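Local coordinates for protein GH127 beta-L-arabinofuranoside (Geobacillus stearothermophilus, PDB 4QK0) that probably hydrolyses terminal beta-L-arabinofuranosyl residues from arabinose-containing sugars, as a family GH127 glycoside hydrolase, at residues A[147-152]-A[417-422]; A[29-34]-A[87-92]. All coordinates share one frame; numbering follows the deposited sequence.

Interaction 1 (A[147-152]-A[417-422]); sequences LIEAAV and LARLIA
Glu149 and Arg419 reach toward each other from the buried segments of helices 140-158 and 413-422, and meet only at their charged ends. Arg419 NH1 gives a weak hydrogen bond to Glu149 OE1, 3.3 Å long with an N-H...O angle of 162°, which is also the salt bridge of the contact. The carboxylate lies at the edge of the guanidinium, near its plane, but the two flat groups are turned 71° apart, so they do not form the coplanar pair in which two N-H groups face two oxygens. A water supplies a second link: it donates to Glu149 OE1 at 2.9 Å and accepts from Arg419 NH2, also at 2.9 Å. OE1 thus accepts two hydrogen bonds, one from Arg419 NH1 and one from the water. Arg419 spans the distance because its chain is extended from CG to NE, with CG held between the backbone N and carbonyl carbon (chi1 68°). The stronger partners lie outside: Lys200 forms a salt bridge with Glu149 OE2, and Glu84 of helix 76-92 with Arg419 NH1. Glu193 brings a like charge close to OE1. Both helices are consistent with the (alpha/alpha)6-barrel fold of GH127 catalytic domains. Two acids and two bases thus alternate from Lys200 through Glu149 and Arg419 to Glu84, a chain of charges whose two inner members are buried and shared; Lys200 and Arg419 probably offset the crowding of acids at Glu149, and the direct bond is one link of a wider polar network.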
loop_
_atom_site.group_PDB
_atom_site.type_symbol
_atom_site.label_atom_id
_atom_site.label_comp_id
_atom_site.label_asym_id
_atom_site.label_seq_id
_atom_site.Cartn_x
_atom_site.Cartn_y
_atom_site.Cartn_z
ATOM N N LEU A 147 25.290 16.618 18.806
ATOM C CA LEU A 147 25.870 17.447 19.889
ATOM C C LEU A 147 26.950 18.452 19.367
ATOM O O LEU A 147 26.970 19.601 19.741
ATOM C CB LEU A 147 26.503 16.518 20.906
ATOM C CG LEU A 147 25.931 16.103 22.254
ATOM C CD1 LEU A 147 24.672 16.807 22.698
ATOM C CD2 LEU A 147 25.895 14.598 22.442
ATOM N N ILE A 148 27.828 17.963 18.477
ATOM C CA ILE A 148 28.772 18.836 17.745
ATOM C C ILE A 148 28.046 19.968 17.042
ATOM O O ILE A 148 28.382 21.146 17.231
ATOM C CB ILE A 148 29.569 18.032 16.753
ATOM C CG1 ILE A 148 30.575 17.135 17.499
ATOM C CG2 ILE A 148 30.275 18.948 15.787
ATOM C CD1 ILE A 148 31.234 16.053 16.668
ATOM N N GLU A 149 26.993 19.650 16.289
ATOM C CA GLU A 149 26.280 20.728 15.590
ATOM C C GLU A 149 25.774 21.715 16.581
ATOM O O GLU A 149 25.762 22.909 16.293
ATOM C CB GLU A 149 25.104 20.227 14.755
ATOM C CG GLU A 149 25.447 19.402 13.540
ATOM C CD GLU A 149 24.217 19.208 12.618
ATOM O OE1 GLU A 149 23.569 18.132 12.653
ATOM O OE2 GLU A 149 23.927 20.139 11.833
ATOM N N ALA A 150 25.285 21.240 17.728
ATOM C CA ALA A 150 24.670 22.184 18.668
ATOM C C ALA A 150 25.765 23.110 19.247
ATOM O O ALA A 150 25.546 24.292 19.417
ATOM C CB ALA A 150 24.004 21.433 19.812
ATOM N N ALA A 151 26.902 22.516 19.586
ATOM C CA ALA A 151 28.037 23.247 20.146
ATOM C C ALA A 151 28.596 24.294 19.177
ATOM O O ALA A 151 28.842 25.440 19.557
ATOM C CB ALA A 151 29.129 22.285 20.594
ATOM N N VAL A 152 28.708 23.926 17.909
ATOM C CA VAL A 152 29.125 24.890 16.888
ATOM C C VAL A 152 28.145 26.050 16.832
ATOM O O VAL A 152 28.536 27.233 16.867
ATOM C CB VAL A 152 29.247 24.241 15.488
ATOM C CG1 VAL A 152 29.463 25.297 14.397
ATOM C CG2 VAL A 152 30.389 23.261 15.477
ATOM N N LEU A 417 12.127 20.494 13.288
ATOM C CA LEU A 417 11.626 21.685 12.565
ATOM C C LEU A 417 12.056 22.982 13.205
ATOM O O LEU A 417 12.349 23.928 12.528
ATOM C CB LEU A 417 10.132 21.752 12.464
ATOM C CG LEU A 417 9.497 21.314 11.152
ATOM C CD1 LEU A 417 7.986 21.338 11.358
ATOM C CD2 LEU A 417 9.870 22.181 9.956
ATOM N N ALA A 418 12.074 23.015 14.508
ATOM C CA ALA A 418 12.531 24.198 15.224
ATOM C C ALA A 418 13.921 24.641 14.770
ATOM O O ALA A 418 14.132 25.829 14.579
ATOM C CB ALA A 418 12.568 23.933 16.711
ATOM N N ARG A 419 14.880 23.711 14.664
ATOM C CA ARG A 419 16.250 24.129 14.338
ATOM C C ARG A 419 16.337 24.673 12.942
ATOM O O ARG A 419 17.062 25.636 12.729
ATOM C CB ARG A 419 17.291 23.059 14.597
ATOM C CG ARG A 419 17.245 21.845 13.708
ATOM C CD ARG A 419 18.338 20.880 14.142
ATOM N NE ARG A 419 18.365 19.703 13.302
ATOM C CZ ARG A 419 19.456 19.104 12.852
ATOM N NH1 ARG A 419 20.675 19.578 13.127
ATOM N NH2 ARG A 419 19.329 18.017 12.093
ATOM N N LEU A 420 15.546 24.151 12.011
ATOM C CA LEU A 420 15.516 24.744 10.682
ATOM C C LEU A 420 14.862 26.136 10.626
ATOM O O LEU A 420 15.413 27.119 10.049
ATOM C CB LEU A 420 14.799 23.827 9.704
ATOM C CG LEU A 420 14.621 24.404 8.302
ATOM C CD1 LEU A 420 15.982 24.668 7.676
ATOM C CD2 LEU A 420 13.862 23.443 7.420
ATOM N N ILE A 421 13.662 26.240 11.191
ATOM C CA ILE A 421 12.906 27.476 11.121
ATOM C C ILE A 421 13.701 28.563 11.798
ATOM O O ILE A 421 13.763 29.695 11.314
ATOM C CB ILE A 421 11.527 27.304 11.809
ATOM C CG1 ILE A 421 10.572 26.529 10.881
ATOM C CG2 ILE A 421 10.904 28.641 12.137
ATOM C CD1 ILE A 421 9.292 26.105 11.547
ATOM N N ALA A 422 14.282 28.236 12.950
ATOM C CA ALA A 422 15.009 29.245 13.739
ATOM C C ALA A 422 16.255 29.750 13.009
ATOM O O ALA A 422 16.705 30.861 13.259
ATOM C CB ALA A 422 15.391 28.711 15.113
HETATM O O HOH W 1 21.717 17.045 10.729
#

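Interaction 2 (A[29-34]-A[87-92])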
loop_
_atom_site.group_PDB
_atom_site.type_symbol
_atom_site.label_atom_id
_atom_site.label_comp_id
_atom_site.label_asym_id
_atom_site.label_seq_id
_atom_site.Cartn_x
_atom_site.Cartn_y
_atom_site.Cartn_z
ATOM N N VAL A 29 6.510 31.440 16.714
ATOM C CA VAL A 29 5.891 30.193 17.175
ATOM C C VAL A 29 6.930 29.252 17.740
ATOM O O VAL A 29 6.721 28.619 18.794
ATOM C CB VAL A 29 5.096 29.516 16.041
ATOM C CG1 VAL A 29 4.789 28.079 16.385
ATOM C CG2 VAL A 29 3.802 30.285 15.794
ATOM N N VAL A 30 8.051 29.096 17.051
ATOM C CA VAL A 30 9.099 28.215 17.603
ATOM C C VAL A 30 9.606 28.711 18.950
ATOM O O VAL A 30 9.855 27.922 19.871
ATOM C CB VAL A 30 10.291 28.104 16.602
ATOM C CG1 VAL A 30 11.502 27.457 17.251
ATOM C CG2 VAL A 30 9.906 27.283 15.406
ATOM N N ARG A 31 9.769 30.032 19.062
ATOM C CA ARG A 31 10.332 30.638 20.274
ATOM C C ARG A 31 9.385 30.559 21.452
ATOM O O ARG A 31 9.817 30.250 22.568
ATOM C CB ARG A 31 10.713 32.116 20.023
ATOM C CG ARG A 31 11.326 32.817 21.273
ATOM C CD ARG A 31 11.702 34.261 20.976
ATOM N NE ARG A 31 13.011 34.229 20.346
ATOM C CZ ARG A 31 13.289 34.567 19.103
ATOM N NH1 ARG A 31 12.359 35.052 18.306
ATOM N NH2 ARG A 31 14.535 34.441 18.681
ATOM N N HIS A 32 8.101 30.836 21.220
ATOM C CA HIS A 32 7.162 30.921 22.345
ATOM C C HIS A 32 6.414 29.643 22.642
ATOM O O HIS A 32 6.099 29.407 23.782
ATOM C CB HIS A 32 6.203 32.076 22.145
ATOM C CG HIS A 32 6.904 33.391 22.089
ATOM N ND1 HIS A 32 6.777 34.267 21.028
ATOM C CD2 HIS A 32 7.814 33.947 22.930
ATOM C CE1 HIS A 32 7.547 35.322 21.237
ATOM N NE2 HIS A 32 8.190 35.152 22.382
ATOM N N GLU A 33 6.190 28.786 21.649
ATOM C CA GLU A 33 5.464 27.529 21.856
ATOM C C GLU A 33 6.352 26.296 21.759
ATOM O O GLU A 33 6.407 25.489 22.683
ATOM C CB GLU A 33 4.321 27.436 20.834
ATOM C CG GLU A 33 3.638 26.072 20.786
ATOM C CD GLU A 33 2.967 25.698 22.114
ATOM O OE1 GLU A 33 3.073 24.512 22.543
ATOM O OE2 GLU A 33 2.320 26.605 22.714
ATOM N N VAL A 34 7.032 26.129 20.630
ATOM C CA VAL A 34 7.683 24.866 20.379
ATOM C C VAL A 34 8.838 24.573 21.298
ATOM O O VAL A 34 8.895 23.513 21.938
ATOM C CB VAL A 34 8.171 24.759 18.930
ATOM C CG1 VAL A 34 8.770 23.391 18.676
ATOM C CG2 VAL A 34 7.048 24.990 17.931
ATOM N N ALA A 87 20.275 27.940 20.357
ATOM C CA ALA A 87 21.369 28.734 19.763
ATOM C C ALA A 87 20.917 29.662 18.690
ATOM O O ALA A 87 21.216 30.875 18.725
ATOM C CB ALA A 87 22.440 27.818 19.215
ATOM N N TYR A 88 20.136 29.145 17.732
ATOM C CA TYR A 88 19.671 30.002 16.639
ATOM C C TYR A 88 18.687 31.022 17.136
ATOM O O TYR A 88 18.627 32.147 16.602
ATOM C CB TYR A 88 19.052 29.198 15.488
ATOM C CG TYR A 88 19.985 28.167 14.881
ATOM C CD1 TYR A 88 21.297 28.479 14.579
ATOM C CD2 TYR A 88 19.538 26.890 14.592
ATOM C CE1 TYR A 88 22.151 27.542 14.000
ATOM C CE2 TYR A 88 20.383 25.938 14.036
ATOM C CZ TYR A 88 21.686 26.271 13.734
ATOM O OH TYR A 88 22.520 25.325 13.202
ATOM N N LEU A 89 17.877 30.645 18.123
ATOM C CA LEU A 89 16.922 31.613 18.664
ATOM C C LEU A 89 17.647 32.798 19.312
ATOM O O LEU A 89 17.228 33.961 19.163
ATOM C CB LEU A 89 15.994 30.958 19.668
ATOM C CG LEU A 89 14.934 30.093 18.969
ATOM C CD1 LEU A 89 14.132 29.356 20.029
ATOM C CD2 LEU A 89 13.997 30.884 18.117
ATOM N N LEU A 90 18.716 32.488 20.034
ATOM C CA LEU A 90 19.518 33.507 20.690
ATOM C C LEU A 90 20.250 34.437 19.748
ATOM O O LEU A 90 20.574 35.530 20.161
ATOM C CB LEU A 90 20.526 32.869 21.640
ATOM C CG LEU A 90 19.927 32.098 22.816
ATOM C CD1 LEU A 90 20.999 31.394 23.619
ATOM C CD2 LEU A 90 19.113 33.001 23.738
ATOM N N GLU A 91 20.538 34.025 18.513
ATOM C CA GLU A 91 21.092 34.936 17.501
ATOM C C GLU A 91 20.128 36.037 17.135
ATOM O O GLU A 91 20.563 37.085 16.690
ATOM C CB GLU A 91 21.410 34.218 16.187
ATOM C CG GLU A 91 22.650 33.352 16.187
ATOM C CD GLU A 91 23.030 32.826 14.803
ATOM O OE1 GLU A 91 22.126 32.615 13.962
ATOM O OE2 GLU A 91 24.246 32.611 14.547
ATOM N N THR A 92 18.824 35.795 17.222
ATOM C CA THR A 92 17.846 36.780 16.758
ATOM C C THR A 92 17.091 37.452 17.908
ATOM O O THR A 92 16.220 38.255 17.674
ATOM C CB THR A 92 16.813 36.165 15.768
ATOM O OG1 THR A 92 15.984 35.199 16.437
ATOM C CG2 THR A 92 17.510 35.517 14.579
HETATM O O HOH W 2 15.077 33.824 21.834
#
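Arg31 lies along Leu89 and ends at Thr92, binding helix 22-42 to the C-terminal part of helix 76-92. Its CG stands anti to the backbone N and the chain bends at chi3, -83°, which lays one face of the guanidinium over Leu89 CD2, 3.6 Å from Arg31 NH2 and offset toward the rim. At its edge, the same nitrogen makes two bonds in the guanidinium plane: to Leu89 O at 2.8 Å, with a bent N-H...O angle of 133°, and to Thr92 OG1, also 2.8 Å, with a straighter 152°. Leu89 O also receives Thr92 N from the opposite face of its carbonyl plane, so the arginine shares a carbonyl in the last turns of helix 76-92 with a backbone amide. Arg31 NE, for its part, donates to a water at 2.6 Å. Deeper in, Leu89 CD1 packs against Val30 CG1 at 4.3 Å, and both residues go on to touch helix 413-422, Leu89 at Ala422 and Val30 at Ala418 and Ile421. The segment axes pass 10.9 Å apart. A leucine in place of Arg31 would probably leave Thr92 OG1 and the carbonyl of Leu89 without this donor and take away the flat group lying over Leu89 CD2. Apolar packing thus holds the inner side, while the outer side is closed by a cation whose charge probably complements the partial negative charge expected at the carbonyls of these last turns.

From the N terminus, helix 22-42 comes first and helix 76-92 returns to it, so interaction 2 closes a loop of 52 residues, about half helical and without strand. Only later does helix 140-158 open interaction 1, a much longer closure across 264 residues to helix 413-422. The two loops are in series, neither nested nor crossed, yet their centres lie about 11 Å apart. Helix 413-422 joins them physically: Ala418 and Ile421 pack on Val30, while Tyr88 lies against Arg419 and Ala422. Together the contacts bring helices from the early part of the chain (22-42, 76-92, 140-158) and helix 413-422, far along it, into one helical assembly.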